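Local atomic coordinates of lactococcal prophage ps3 protein 05 (Staphylococcus epidermidis ATCC 12228, PDB entry 3G8W), a protein that probably transfers an acetyl group from acetyl-coenzyme A to an acceptor not yet identified, as expected of a GNAT-fold acetyltransferase. Residues Asn6-Leu9 against Asn13-Asp16; Ile19-Phe24 against Asp64-Thr69; Leu44-Ile47 against His51-Tyr54; Ala68-Lys73 against Asn104-Tyr109; Asn89-Lys92 against Val98-Glu101. All blocks are in the same frame, centred on the assembly; numbering follows the deposited sequence.

The five contacts illustrate how the chemistry of packing follows depth in a GNAT domain. Contacts 2, 4 and 5 are buried, and contacts 1 and 3 lie partly at the surface. Strand 65-74 serves both contact 2 and contact 4: the first meets helix 15-24 on one side of the sheet, the second meets helix 96-112 on the other. Helix 96-112 also enters contact 5, nested inside the loop that contact 4 closes, and helix 15-24 joins contacts 1 and 2. Apolar packing makes contacts 2 and 4, whereas contact 5, equally buried, is held by a pair of amide-amide hydrogen bonds. Near the surface, contact 1 is ionic and contact 3 turns on a threonine hydroxyl.

Contact 1 (Asn6-Leu9 against Asn13-Asp16); sequences NIRL and NDLD
Arg8 and Asp14 meet end-on in a bidentate salt bridge, the guanidinium giving one nitrogen to each carboxylate oxygen. NH1 of Arg8 reaches OD2 of Asp14 at 2.8 Å, and NH2 of Arg8 reaches OD1 of Asp14 at 2.7 Å. Both oxygens are approached on their syn sides, from somewhat outside the carboxylate plane, because the two flat groups are turned 32° against each other. On the arginine side the fit is flatter, with both oxygens close to the guanidinium plane. An extended chain from CG to NE carries the charge out from the strand to meet the acid. The head is also tied back to its own strand, since NH1 of Arg8 bonds to the carbonyl O of Leu9 at 3.1 Å; NH1 thus serves two acceptors, which limits rotation of the group. OD2 of Asp14 likewise has a second partner, the backbone N of Asn11, so the bridge closes the turn between strand and helix. Asp14 stands at the N-cap position of helix 15-24 without making a capping bond. Farther out, strand 6-9 pairs with strand 55-62, Ile7 packs on helix 96-112, and Leu15 turns to helix 41-48.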
loop_
_atom_site.group_PDB
_atom_site.type_symbol
_atom_site.label_atom_id
_atom_site.label_comp_id
_atom_site.label_asym_id
_atom_site.label_seq_id
_atom_site.Cartn_x
_atom_site.Cartn_y
_atom_site.Cartn_z
ATOM N N ASN B 6 20.031 23.922 0.594
ATOM C CA ASN B 6 19.582 22.855 1.507
ATOM C C ASN B 6 18.255 22.194 1.081
ATOM O O ASN B 6 17.766 22.423 -0.029
ATOM C CB ASN B 6 19.535 23.322 2.979
ATOM C CG ASN B 6 19.692 22.158 3.977
ATOM O OD1 ASN B 6 20.549 21.273 3.803
ATOM N ND2 ASN B 6 18.860 22.160 5.026
ATOM N N ILE B 7 17.692 21.385 1.983
ATOM C CA ILE B 7 16.505 20.558 1.729
ATOM C C ILE B 7 15.273 21.093 2.456
ATOM O O ILE B 7 15.316 21.378 3.654
ATOM C CB ILE B 7 16.731 19.085 2.176
ATOM C CG1 ILE B 7 17.971 18.502 1.507
ATOM C CG2 ILE B 7 15.510 18.222 1.901
ATOM C CD1 ILE B 7 19.169 18.432 2.438
ATOM N N ARG B 8 14.177 21.223 1.723
ATOM C CA ARG B 8 12.909 21.594 2.313
ATOM C C ARG B 8 11.803 20.692 1.790
ATOM O O ARG B 8 11.993 19.939 0.835
ATOM C CB ARG B 8 12.586 23.066 2.033
ATOM C CG ARG B 8 12.328 23.409 0.569
ATOM C CD ARG B 8 11.891 24.877 0.412
ATOM N NE ARG B 8 11.812 25.311 -0.988
ATOM C CZ ARG B 8 10.839 24.975 -1.839
ATOM N NH1 ARG B 8 9.839 24.175 -1.453
ATOM N NH2 ARG B 8 10.879 25.430 -3.092
ATOM N N LEU B 9 10.645 20.769 2.433
ATOM C CA LEU B 9 9.449 20.142 1.910
ATOM C C LEU B 9 9.043 20.848 0.621
ATOM O O LEU B 9 8.820 22.069 0.605
ATOM C CB LEU B 9 8.311 20.236 2.924
ATOM C CG LEU B 9 7.000 19.599 2.488
ATOM C CD1 LEU B 9 7.118 18.076 2.517
ATOM C CD2 LEU B 9 5.869 20.068 3.372
ATOM N N ASN B 13 4.063 24.895 -5.169
ATOM C CA ASN B 13 4.878 25.953 -5.782
ATOM C C ASN B 13 6.082 25.408 -6.538
ATOM O O ASN B 13 6.864 26.166 -7.092
ATOM C CB ASN B 13 5.407 26.908 -4.714
ATOM C CG ASN B 13 4.536 28.113 -4.529
ATOM O OD1 ASN B 13 3.663 28.135 -3.660
ATOM N ND2 ASN B 13 4.761 29.132 -5.346
ATOM N N ASP B 14 6.242 24.097 -6.547
ATOM C CA ASP B 14 7.421 23.507 -7.141
ATOM C C ASP B 14 7.065 22.570 -8.287
ATOM O O ASP B 14 7.937 21.911 -8.856
ATOM C CB ASP B 14 8.246 22.791 -6.059
ATOM C CG ASP B 14 8.739 23.749 -4.969
ATOM O OD1 ASP B 14 9.395 24.771 -5.297
ATOM O OD2 ASP B 14 8.467 23.473 -3.779
ATOM N N LEU B 15 5.785 22.532 -8.641
ATOM C CA LEU B 15 5.338 21.656 -9.706
ATOM C C LEU B 15 6.234 21.802 -10.934
ATOM O O LEU B 15 6.677 20.801 -11.493
ATOM C CB LEU B 15 3.877 21.917 -10.053
ATOM C CG LEU B 15 3.243 21.001 -11.104
ATOM C CD1 LEU B 15 3.343 19.548 -10.703
ATOM C CD2 LEU B 15 1.783 21.386 -11.354
ATOM N N ASP B 16 6.518 23.045 -11.323
ATOM C CA ASP B 16 7.403 23.334 -12.454
ATOM C C ASP B 16 8.734 22.582 -12.339
ATOM O O ASP B 16 9.024 21.687 -13.145
ATOM C CB ASP B 16 7.644 24.847 -12.590
ATOM C CG ASP B 16 6.360 25.627 -12.891
ATOM O OD1 ASP B 16 5.265 25.038 -12.724
ATOM O OD2 ASP B 16 6.442 26.829 -13.287
#

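Contact 2 (Ile19-Phe24 against Asp64-Thr69)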
loop_
_atom_site.group_PDB
_atom_site.type_symbol
_atom_site.label_atom_id
_atom_site.label_comp_id
_atom_site.label_asym_id
_atom_site.label_seq_id
_atom_site.Cartn_x
_atom_site.Cartn_y
_atom_site.Cartn_z
ATOM N N ILE B 19 8.710 18.671 -12.711
ATOM C CA ILE B 19 8.619 17.995 -14.009
ATOM C C ILE B 19 9.990 17.957 -14.683
ATOM O O ILE B 19 10.412 16.908 -15.177
ATOM C CB ILE B 19 7.598 18.636 -14.966
ATOM C CG1 ILE B 19 6.350 19.100 -14.213
ATOM C CG2 ILE B 19 7.238 17.661 -16.082
ATOM C CD1 ILE B 19 5.764 18.059 -13.259
ATOM N N GLU B 20 10.678 19.102 -14.692
ATOM C CA GLU B 20 12.045 19.195 -15.215
ATOM C C GLU B 20 13.005 18.178 -14.599
ATOM O O GLU B 20 13.715 17.492 -15.327
ATOM C CB GLU B 20 12.602 20.614 -15.071
ATOM C CG GLU B 20 12.729 21.371 -16.391
ATOM C CD GLU B 20 13.929 20.919 -17.234
ATOM O OE1 GLU B 20 14.749 21.782 -17.614
ATOM O OE2 GLU B 20 14.051 19.706 -17.523
ATOM N N LEU B 21 13.014 18.069 -13.270
ATOM C CA LEU B 21 13.850 17.077 -12.591
ATOM C C LEU B 21 13.439 15.658 -12.965
ATOM O O LEU B 21 14.267 14.752 -12.970
ATOM C CB LEU B 21 13.816 17.248 -11.066
ATOM C CG LEU B 21 14.906 16.527 -10.255
ATOM C CD1 LEU B 21 16.239 17.228 -10.389
ATOM C CD2 LEU B 21 14.548 16.421 -8.798
HETATM N N MSE B 22 12.160 15.473 -13.276
HETATM C CA MSE B 22 11.654 14.179 -13.721
HETATM C C MSE B 22 12.078 13.857 -15.149
HETATM O O MSE B 22 12.266 12.691 -15.503
HETATM C CB MSE B 22 10.135 14.157 -13.648
HETATM C CG MSE B 22 9.571 13.519 -12.407
HETATM SE SE MSE B 22 7.629 13.573 -12.513
HETATM C CE MSE B 22 7.219 12.602 -10.865
ATOM N N LYS B 23 12.221 14.903 -15.959
ATOM C CA LYS B 23 12.513 14.763 -17.383
ATOM C C LYS B 23 13.878 14.147 -17.701
ATOM O O LYS B 23 14.088 13.661 -18.814
ATOM C CB LYS B 23 12.364 16.113 -18.091
ATOM C CG LYS B 23 10.921 16.494 -18.372
ATOM C CD LYS B 23 10.343 15.642 -19.491
ATOM C CE LYS B 23 8.830 15.605 -19.450
ATOM N NZ LYS B 23 8.294 14.756 -20.544
ATOM N N PHE B 24 14.792 14.161 -16.728
ATOM C CA PHE B 24 16.153 13.640 -16.934
ATOM C C PHE B 24 16.837 13.102 -15.667
ATOM O O PHE B 24 17.857 12.408 -15.753
ATOM C CB PHE B 24 17.044 14.685 -17.627
ATOM C CG PHE B 24 16.997 16.044 -16.993
ATOM C CD1 PHE B 24 16.440 17.118 -17.677
ATOM C CD2 PHE B 24 17.509 16.253 -15.708
ATOM C CE1 PHE B 24 16.400 18.382 -17.101
ATOM C CE2 PHE B 24 17.466 17.512 -15.118
ATOM C CZ PHE B 24 16.908 18.580 -15.816
ATOM N N ASP B 64 18.885 28.016 -7.044
ATOM C CA ASP B 64 17.516 27.944 -7.584
ATOM C C ASP B 64 17.103 26.536 -8.055
ATOM O O ASP B 64 15.915 26.251 -8.204
ATOM C CB ASP B 64 17.329 28.974 -8.714
ATOM N N GLU B 65 18.085 25.664 -8.276
ATOM C CA GLU B 65 17.855 24.379 -8.934
ATOM C C GLU B 65 17.482 23.242 -7.977
ATOM O O GLU B 65 18.152 22.984 -6.975
ATOM C CB GLU B 65 19.074 23.993 -9.795
ATOM C CG GLU B 65 18.965 24.291 -11.303
ATOM C CD GLU B 65 18.939 25.790 -11.653
ATOM O OE1 GLU B 65 19.873 26.281 -12.339
ATOM O OE2 GLU B 65 17.975 26.482 -11.258
ATOM N N LEU B 66 16.389 22.567 -8.294
ATOM C CA LEU B 66 16.054 21.337 -7.606
ATOM C C LEU B 66 17.016 20.253 -8.108
ATOM O O LEU B 66 17.197 20.084 -9.314
ATOM C CB LEU B 66 14.589 20.967 -7.855
ATOM C CG LEU B 66 14.043 19.754 -7.101
ATOM C CD1 LEU B 66 14.110 19.909 -5.578
ATOM C CD2 LEU B 66 12.629 19.445 -7.573
ATOM N N VAL B 67 17.647 19.534 -7.187
ATOM C CA VAL B 67 18.790 18.683 -7.542
ATOM C C VAL B 67 18.504 17.224 -7.241
ATOM O O VAL B 67 18.935 16.324 -7.960
ATOM C CB VAL B 67 20.068 19.153 -6.824
ATOM C CG1 VAL B 67 21.167 18.158 -6.985
ATOM C CG2 VAL B 67 20.515 20.477 -7.391
ATOM N N ALA B 68 17.765 16.992 -6.171
ATOM C CA ALA B 68 17.286 15.664 -5.883
ATOM C C ALA B 68 15.844 15.740 -5.389
ATOM O O ALA B 68 15.334 16.829 -5.116
ATOM C CB ALA B 68 18.201 14.987 -4.866
ATOM N N THR B 69 15.199 14.574 -5.292
ATOM C CA THR B 69 13.784 14.478 -4.894
ATOM C C THR B 69 13.460 13.099 -4.355
ATOM O O THR B 69 14.058 12.103 -4.775
ATOM C CB THR B 69 12.839 14.783 -6.076
ATOM O OG1 THR B 69 11.958 15.853 -5.716
ATOM C CG2 THR B 69 12.031 13.547 -6.501
#
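This is a buried, apolar helix-on-sheet contact in which Leu21 of helix 15-24 covers the N-terminal half of strand 65-74. The axes of the short segments come within 8.9 Å and cross at -58°, and the backbones are nearest at Leu21 and Leu66. One side chain does almost all the work, its two methyls spreading along the strand. With CG of Leu21 anti to its backbone N (chi1 -165°), CD1 rests by the carbonyl oxygens of Leu66 and Val67, while CD2 meets the side chains of Leu66 and Thr69. CD2 of Leu21 lies 3.8 Å from CG of Leu66 and 3.6 Å from CB of Thr69, so it sits between two side chains that both leave the strand on the helix side. Leu21 and Thr69 pass each other in opposite directions. Between Leu66 and Thr69 the strand carries a classic beta bulge: Val67 and Ala68 both face Ala60 of strand 55-62, and their side chains point away from the helix. Val67 and Ala68 pack instead on Val98 of helix 96-112, on the other side of the GNAT sheet. Around the helix side, Leu10 reaches Leu66 and Thr69, and Lys92 lies against Leu21. The hydroxyl OG1 of Thr69 has a weak hydrogen bond to the carbonyl O of Phe58.

Contact 3 (Leu44-Ile47 against His51-Tyr54)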
loop_
_atom_site.group_PDB
_atom_site.type_symbol
_atom_site.label_atom_id
_atom_site.label_comp_id
_atom_site.label_asym_id
_atom_site.label_seq_id
_atom_site.Cartn_x
_atom_site.Cartn_y
_atom_site.Cartn_z
ATOM N N LEU B 44 -0.272 14.559 -8.731
ATOM C CA LEU B 44 0.941 15.264 -8.391
ATOM C C LEU B 44 0.605 16.483 -7.559
ATOM O O LEU B 44 1.123 16.667 -6.457
ATOM C CB LEU B 44 1.651 15.682 -9.673
ATOM C CG LEU B 44 3.096 15.215 -9.792
ATOM C CD1 LEU B 44 3.159 13.722 -10.122
ATOM C CD2 LEU B 44 3.787 16.026 -10.854
ATOM N N LYS B 45 -0.288 17.300 -8.107
ATOM C CA LYS B 45 -0.776 18.507 -7.448
ATOM C C LYS B 45 -1.385 18.114 -6.100
ATOM O O LYS B 45 -1.183 18.797 -5.089
ATOM C CB LYS B 45 -1.799 19.202 -8.344
ATOM C CG LYS B 45 -1.476 20.650 -8.663
ATOM C CD LYS B 45 -2.092 21.043 -9.997
ATOM C CE LYS B 45 -1.717 22.456 -10.390
ATOM N NZ LYS B 45 -2.247 22.806 -11.733
ATOM N N THR B 46 -2.104 16.994 -6.105
ATOM C CA THR B 46 -2.600 16.366 -4.890
ATOM C C THR B 46 -1.449 16.163 -3.902
ATOM O O THR B 46 -1.456 16.755 -2.821
ATOM C CB THR B 46 -3.283 14.998 -5.198
ATOM O OG1 THR B 46 -4.294 15.165 -6.201
ATOM C CG2 THR B 46 -3.911 14.397 -3.954
ATOM N N ILE B 47 -0.453 15.361 -4.295
ATOM C CA ILE B 47 0.654 15.009 -3.412
ATOM C C ILE B 47 1.368 16.258 -2.903
ATOM O O ILE B 47 1.679 16.367 -1.717
ATOM C CB ILE B 47 1.652 14.042 -4.093
ATOM C CG1 ILE B 47 0.941 12.769 -4.573
ATOM C CG2 ILE B 47 2.780 13.662 -3.131
ATOM C CD1 ILE B 47 1.738 11.930 -5.581
ATOM N N HIS B 51 -2.761 19.477 2.287
ATOM C CA HIS B 51 -3.957 18.770 2.739
ATOM C C HIS B 51 -3.700 17.277 2.691
ATOM O O HIS B 51 -4.326 16.529 3.441
ATOM C CB HIS B 51 -5.213 19.167 1.948
ATOM C CG HIS B 51 -5.272 18.617 0.552
ATOM N ND1 HIS B 51 -6.425 18.082 0.012
ATOM C CD2 HIS B 51 -4.329 18.531 -0.418
ATOM C CE1 HIS B 51 -6.190 17.687 -1.229
ATOM N NE2 HIS B 51 -4.925 17.950 -1.514
ATOM N N THR B 52 -2.774 16.863 1.811
ATOM C CA THR B 52 -2.226 15.504 1.781
ATOM C C THR B 52 -1.103 15.416 2.805
ATOM O O THR B 52 0.051 15.132 2.493
ATOM C CB THR B 52 -1.721 15.092 0.383
ATOM O OG1 THR B 52 -0.611 15.918 -0.021
ATOM C CG2 THR B 52 -2.831 15.193 -0.621
ATOM N N ASP B 53 -1.492 15.707 4.035
ATOM C CA ASP B 53 -0.692 15.676 5.253
ATOM C C ASP B 53 0.399 14.568 5.380
ATOM O O ASP B 53 1.459 14.786 5.983
ATOM C CB ASP B 53 -1.721 15.632 6.403
ATOM C CG ASP B 53 -1.101 15.493 7.762
ATOM O OD1 ASP B 53 -0.085 16.158 8.044
ATOM O OD2 ASP B 53 -1.663 14.716 8.564
ATOM N N TYR B 54 0.149 13.397 4.798
ATOM C CA TYR B 54 1.041 12.220 4.945
ATOM C C TYR B 54 1.744 11.811 3.638
ATOM O O TYR B 54 2.486 10.830 3.603
ATOM C CB TYR B 54 0.193 11.050 5.380
ATOM C CG TYR B 54 -0.963 10.961 4.444
ATOM C CD1 TYR B 54 -0.911 10.124 3.316
ATOM C CD2 TYR B 54 -2.075 11.787 4.620
ATOM C CE1 TYR B 54 -1.980 10.084 2.412
ATOM C CE2 TYR B 54 -3.129 11.750 3.738
ATOM C CZ TYR B 54 -3.087 10.903 2.638
ATOM O OH TYR B 54 -4.157 10.869 1.772
#
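Thr52 folds back on the last turn of helix 41-48 from an inverse gamma turn of which it is the centre, in the connection leading to strand 55-62 of the GNAT fold. Its hydroxyl lies among backbone carbonyls: OG1 of Thr52 is 3.0 Å from O of Thr46 and 2.9 Å from O of Ile47, and it is hydrogen-bonded to O of Ser49. Placing OG1 between the backbone N and the carbonyl carbon (chi1 64°) turns it to the helix. The methyls of Thr46 and Thr52 touch as the two side chains cross at about a right angle. OG1 of Thr46 is bonded back to O of Asp42, one helical turn earlier. The His51 ring comes obliquely toward O of Thr46, with NE2 of His51 3.9 Å from that oxygen. Ile47 leaves the helix in a direction away from this loop, and its side chain touches Trp55 and Ile57. The closest side-chain approach of the two threonines is CG2 of Thr46 to CG2 of Thr52, 3.6 Å.

Contact 4 (Ala68-Lys73 against Asn104-Tyr109)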
loop_
_atom_site.group_PDB
_atom_site.type_symbol
_atom_site.label_atom_id
_atom_site.label_comp_id
_atom_site.label_asym_id
_atom_site.label_seq_id
_atom_site.Cartn_x
_atom_site.Cartn_y
_atom_site.Cartn_z
ATOM N N ALA B 68 17.765 16.992 -6.171
ATOM C CA ALA B 68 17.286 15.664 -5.883
ATOM C C ALA B 68 15.844 15.740 -5.389
ATOM O O ALA B 68 15.334 16.829 -5.116
ATOM C CB ALA B 68 18.201 14.987 -4.866
ATOM N N THR B 69 15.199 14.574 -5.292
ATOM C CA THR B 69 13.784 14.478 -4.894
ATOM C C THR B 69 13.460 13.099 -4.355
ATOM O O THR B 69 14.058 12.103 -4.775
ATOM C CB THR B 69 12.839 14.783 -6.076
ATOM O OG1 THR B 69 11.958 15.853 -5.716
ATOM C CG2 THR B 69 12.031 13.547 -6.501
ATOM N N CYS B 70 12.510 13.031 -3.430
ATOM C CA CYS B 70 12.039 11.745 -2.954
ATOM C C CYS B 70 10.707 11.873 -2.244
ATOM O O CYS B 70 10.508 12.825 -1.500
ATOM C CB CYS B 70 13.064 11.152 -2.014
ATOM S SG CYS B 70 12.731 9.452 -1.685
ATOM N N THR B 71 9.795 10.929 -2.464
ATOM C CA THR B 71 8.494 10.961 -1.781
ATOM C C THR B 71 8.441 10.131 -0.507
ATOM O O THR B 71 8.893 9.000 -0.474
ATOM C CB THR B 71 7.342 10.499 -2.689
ATOM O OG1 THR B 71 7.104 11.487 -3.684
ATOM C CG2 THR B 71 6.068 10.335 -1.898
ATOM N N LEU B 72 7.859 10.705 0.536
ATOM C CA LEU B 72 7.494 9.932 1.712
ATOM C C LEU B 72 5.984 9.781 1.768
ATOM O O LEU B 72 5.237 10.780 1.861
ATOM C CB LEU B 72 8.025 10.581 2.993
ATOM C CG LEU B 72 8.056 9.628 4.187
ATOM C CD1 LEU B 72 8.763 8.321 3.835
ATOM C CD2 LEU B 72 8.709 10.290 5.391
ATOM N N LYS B 73 5.539 8.535 1.691
ATOM C CA LYS B 73 4.114 8.229 1.765
ATOM C C LYS B 73 3.878 7.432 3.030
ATOM O O LYS B 73 4.240 6.269 3.125
ATOM C CB LYS B 73 3.644 7.465 0.514
ATOM C CG LYS B 73 2.142 7.504 0.258
ATOM C CD LYS B 73 1.337 6.463 1.075
ATOM C CE LYS B 73 -0.178 6.867 1.134
ATOM N NZ LYS B 73 -1.043 6.078 2.100
ATOM N N ASN B 104 18.841 10.970 4.298
ATOM C CA ASN B 104 19.016 11.304 5.701
ATOM C C ASN B 104 18.034 12.327 6.244
ATOM O O ASN B 104 17.513 12.136 7.335
ATOM C CB ASN B 104 20.437 11.732 5.982
ATOM C CG ASN B 104 21.334 10.565 6.396
ATOM O OD1 ASN B 104 22.363 10.785 7.030
ATOM N ND2 ASN B 104 20.954 9.330 6.057
ATOM N N HIS B 105 17.763 13.389 5.489
ATOM C CA HIS B 105 16.805 14.407 5.918
ATOM C C HIS B 105 15.474 13.699 6.105
ATOM O O HIS B 105 14.795 13.870 7.127
ATOM C CB HIS B 105 16.674 15.512 4.858
ATOM C CG HIS B 105 15.820 16.676 5.272
ATOM N ND1 HIS B 105 14.443 16.604 5.361
ATOM C CD2 HIS B 105 16.145 17.953 5.586
ATOM C CE1 HIS B 105 13.960 17.777 5.738
ATOM N NE2 HIS B 105 14.972 18.613 5.873
ATOM N N ILE B 106 15.125 12.867 5.124
ATOM C CA ILE B 106 13.832 12.207 5.126
ATOM C C ILE B 106 13.736 11.262 6.307
ATOM O O ILE B 106 12.676 11.127 6.893
ATOM C CB ILE B 106 13.517 11.503 3.792
ATOM C CG1 ILE B 106 13.408 12.535 2.653
ATOM C CG2 ILE B 106 12.244 10.690 3.919
ATOM C CD1 ILE B 106 13.000 11.929 1.304
ATOM N N ILE B 107 14.847 10.645 6.685
ATOM C CA ILE B 107 14.835 9.799 7.867
ATOM C C ILE B 107 14.573 10.629 9.120
ATOM O O ILE B 107 13.737 10.256 9.954
ATOM C CB ILE B 107 16.109 8.953 8.007
ATOM C CG1 ILE B 107 16.157 7.909 6.886
ATOM C CG2 ILE B 107 16.116 8.244 9.339
ATOM C CD1 ILE B 107 17.406 7.059 6.883
ATOM N N GLN B 108 15.244 11.772 9.233
ATOM C CA GLN B 108 15.071 12.608 10.407
ATOM C C GLN B 108 13.631 13.074 10.549
ATOM O O GLN B 108 13.101 13.123 11.657
ATOM C CB GLN B 108 16.030 13.799 10.405
ATOM C CG GLN B 108 16.287 14.394 11.809
ATOM C CD GLN B 108 16.817 13.350 12.809
ATOM O OE1 GLN B 108 17.402 12.328 12.421
ATOM N NE2 GLN B 108 16.608 13.604 14.096
ATOM N N TYR B 109 13.008 13.408 9.423
ATOM C CA TYR B 109 11.617 13.807 9.404
ATOM C C TYR B 109 10.704 12.659 9.876
ATOM O O TYR B 109 9.773 12.877 10.677
ATOM C CB TYR B 109 11.224 14.244 8.002
ATOM C CG TYR B 109 9.750 14.541 7.879
ATOM C CD1 TYR B 109 8.849 13.564 7.422
ATOM C CD2 TYR B 109 9.239 15.803 8.246
ATOM C CE1 TYR B 109 7.488 13.844 7.312
ATOM C CE2 TYR B 109 7.884 16.091 8.144
ATOM C CZ TYR B 109 7.020 15.116 7.675
ATOM O OH TYR B 109 5.686 15.414 7.577
#
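Ile106 of helix 96-112 reaches down to Cys70 and Leu72, alternate residues that point to the helix from strand 65-74. From its CB the side chain forks. The branch methyl CG2 of Ile106 meets CD2 of Leu72 at 3.9 Å, the two side chains sliding past each other in opposite directions. The longer arm runs through CG1, set beside the backbone N (chi1 -64°), and is fully extended at its second torsion (-176°). This delivers CD1 of Ile106 to CB of Cys70, 3.4 Å away, with SG of Cys70 slightly farther off at 3.9 Å. The two ends of the isoleucine therefore straddle two successive inward-facing positions of the strand. Leu72 has a second neighbour one turn along the helix: CD2 of Leu72 lies 3.9 Å from CD1 of Tyr109, at the edge of the ring and near its plane. The contact is wholly apolar. Strand and helix segments run in much the same direction, 23° apart, with axes 10.1 Å from each other. Leu86 of strand 83-91 touches Cys70, Leu72 and Ile106 from one flank, and Phe58 of strand 55-62 meets the Tyr109 ring edge-to-face, so helix 96-112 packs over three neighbouring strands.

Contact 5 (Asn89-Lys92 against Val98-Glu101)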
loop_
_atom_site.group_PDB
_atom_site.type_symbol
_atom_site.label_atom_id
_atom_site.label_comp_id
_atom_site.label_asym_id
_atom_site.label_seq_id
_atom_site.Cartn_x
_atom_site.Cartn_y
_atom_site.Cartn_z
ATOM N N ASN B 89 12.493 8.240 -6.157
ATOM C CA ASN B 89 13.774 8.905 -5.875
ATOM C C ASN B 89 14.415 9.416 -7.183
ATOM O O ASN B 89 15.074 8.663 -7.884
ATOM C CB ASN B 89 14.704 7.945 -5.108
ATOM C CG ASN B 89 15.960 8.626 -4.529
ATOM O OD1 ASN B 89 16.915 7.936 -4.174
ATOM N ND2 ASN B 89 15.965 9.954 -4.433
ATOM N N PHE B 90 14.189 10.688 -7.516
ATOM C CA PHE B 90 14.811 11.311 -8.703
ATOM C C PHE B 90 16.003 12.178 -8.338
ATOM O O PHE B 90 15.898 13.090 -7.513
ATOM C CB PHE B 90 13.821 12.135 -9.542
ATOM C CG PHE B 90 12.591 11.388 -9.940
ATOM C CD1 PHE B 90 12.668 10.285 -10.766
ATOM C CD2 PHE B 90 11.344 11.796 -9.498
ATOM C CE1 PHE B 90 11.524 9.576 -11.144
ATOM C CE2 PHE B 90 10.197 11.097 -9.867
ATOM C CZ PHE B 90 10.289 9.983 -10.697
ATOM N N VAL B 91 17.139 11.888 -8.968
ATOM C CA VAL B 91 18.364 12.629 -8.712
ATOM C C VAL B 91 18.919 13.129 -10.029
ATOM O O VAL B 91 18.827 12.433 -11.023
ATOM C CB VAL B 91 19.413 11.757 -8.002
ATOM C CG1 VAL B 91 20.376 12.627 -7.194
ATOM C CG2 VAL B 91 18.733 10.703 -7.101
ATOM N N LYS B 92 19.474 14.343 -10.023
ATOM C CA LYS B 92 20.066 14.965 -11.205
ATOM C C LYS B 92 21.538 14.608 -11.293
ATOM O O LYS B 92 22.271 14.731 -10.312
ATOM C CB LYS B 92 19.904 16.484 -11.148
ATOM C CG LYS B 92 20.348 17.232 -12.398
ATOM C CD LYS B 92 20.581 18.693 -12.052
ATOM C CE LYS B 92 20.891 19.551 -13.276
ATOM N NZ LYS B 92 20.772 21.008 -12.976
ATOM N N VAL B 98 24.685 14.074 -2.726
ATOM C CA VAL B 98 23.488 14.874 -2.531
ATOM C C VAL B 98 22.288 14.017 -2.139
ATOM O O VAL B 98 21.563 14.371 -1.218
ATOM C CB VAL B 98 23.170 15.690 -3.810
ATOM C CG1 VAL B 98 21.868 16.437 -3.674
ATOM C CG2 VAL B 98 24.305 16.658 -4.106
ATOM N N ASN B 99 22.067 12.907 -2.841
ATOM C CA ASN B 99 20.939 12.029 -2.536
ATOM C C ASN B 99 21.062 11.471 -1.113
ATOM O O ASN B 99 20.102 11.474 -0.354
ATOM C CB ASN B 99 20.837 10.891 -3.560
ATOM C CG ASN B 99 19.436 10.282 -3.633
ATOM O OD1 ASN B 99 18.437 10.978 -3.805
ATOM N ND2 ASN B 99 19.363 8.971 -3.524
ATOM N N ARG B 100 22.261 11.008 -0.754
ATOM C CA ARG B 100 22.541 10.507 0.589
ATOM C C ARG B 100 22.145 11.555 1.611
ATOM O O ARG B 100 21.566 11.231 2.634
ATOM C CB ARG B 100 23.999 10.117 0.738
ATOM C CG ARG B 100 24.365 9.636 2.092
ATOM C CD ARG B 100 25.801 9.128 2.153
ATOM N NE ARG B 100 26.144 8.189 1.077
ATOM C CZ ARG B 100 25.888 6.878 1.083
ATOM N NH1 ARG B 100 25.282 6.308 2.107
ATOM N NH2 ARG B 100 26.238 6.127 0.055
ATOM N N GLU B 101 22.418 12.816 1.328
ATOM C CA GLU B 101 22.037 13.866 2.254
ATOM C C GLU B 101 20.510 14.011 2.309
ATOM O O GLU B 101 19.926 14.226 3.377
ATOM C CB GLU B 101 22.707 15.169 1.859
ATOM C CG GLU B 101 22.965 16.108 2.997
ATOM C CD GLU B 101 23.652 17.382 2.519
ATOM O OE1 GLU B 101 23.080 18.491 2.728
ATOM O OE2 GLU B 101 24.763 17.272 1.916
#
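Asn89 and Asn99 pair their side-chain amides between the first strand and the helix of a beta-alpha-beta unit, in which strand 83-91 leads through helix 96-112 to strand 117-123 in the GNAT fold. Two hydrogen bonds run in opposite senses. ND2 of Asn99 gives a proton to OD1 of Asn89 at 2.7 Å, and ND2 of Asn89 gives one to OD1 of Asn99, also at 2.7 Å. Each is fairly straight (162°), and each oxygen accepts in its carbonyl plane, on a lone pair. The amides approach from opposite directions and their planes are only 20° apart, so they form a nearly flat cyclic pair. Each side chain thus has one donor and one acceptor satisfied by the other. The second N-H of Asn89 is used as well: its ND2 bonds to the carbonyl O of Thr69 on neighbouring strand 65-74, linking helix and two strands through one group. Phe132 touches Asn99 and Phe133 touches Asn89, so the amide pair sits against aromatic side chains of helix 127-136. Both asparagines carry CG anti to the backbone N, extending their amides toward each other. Val91, two residues along the strand, also faces the helix and crosses Asn99 at about a right angle. CG2 of Val91 lies 3.3 Å from OD1 of Asn99.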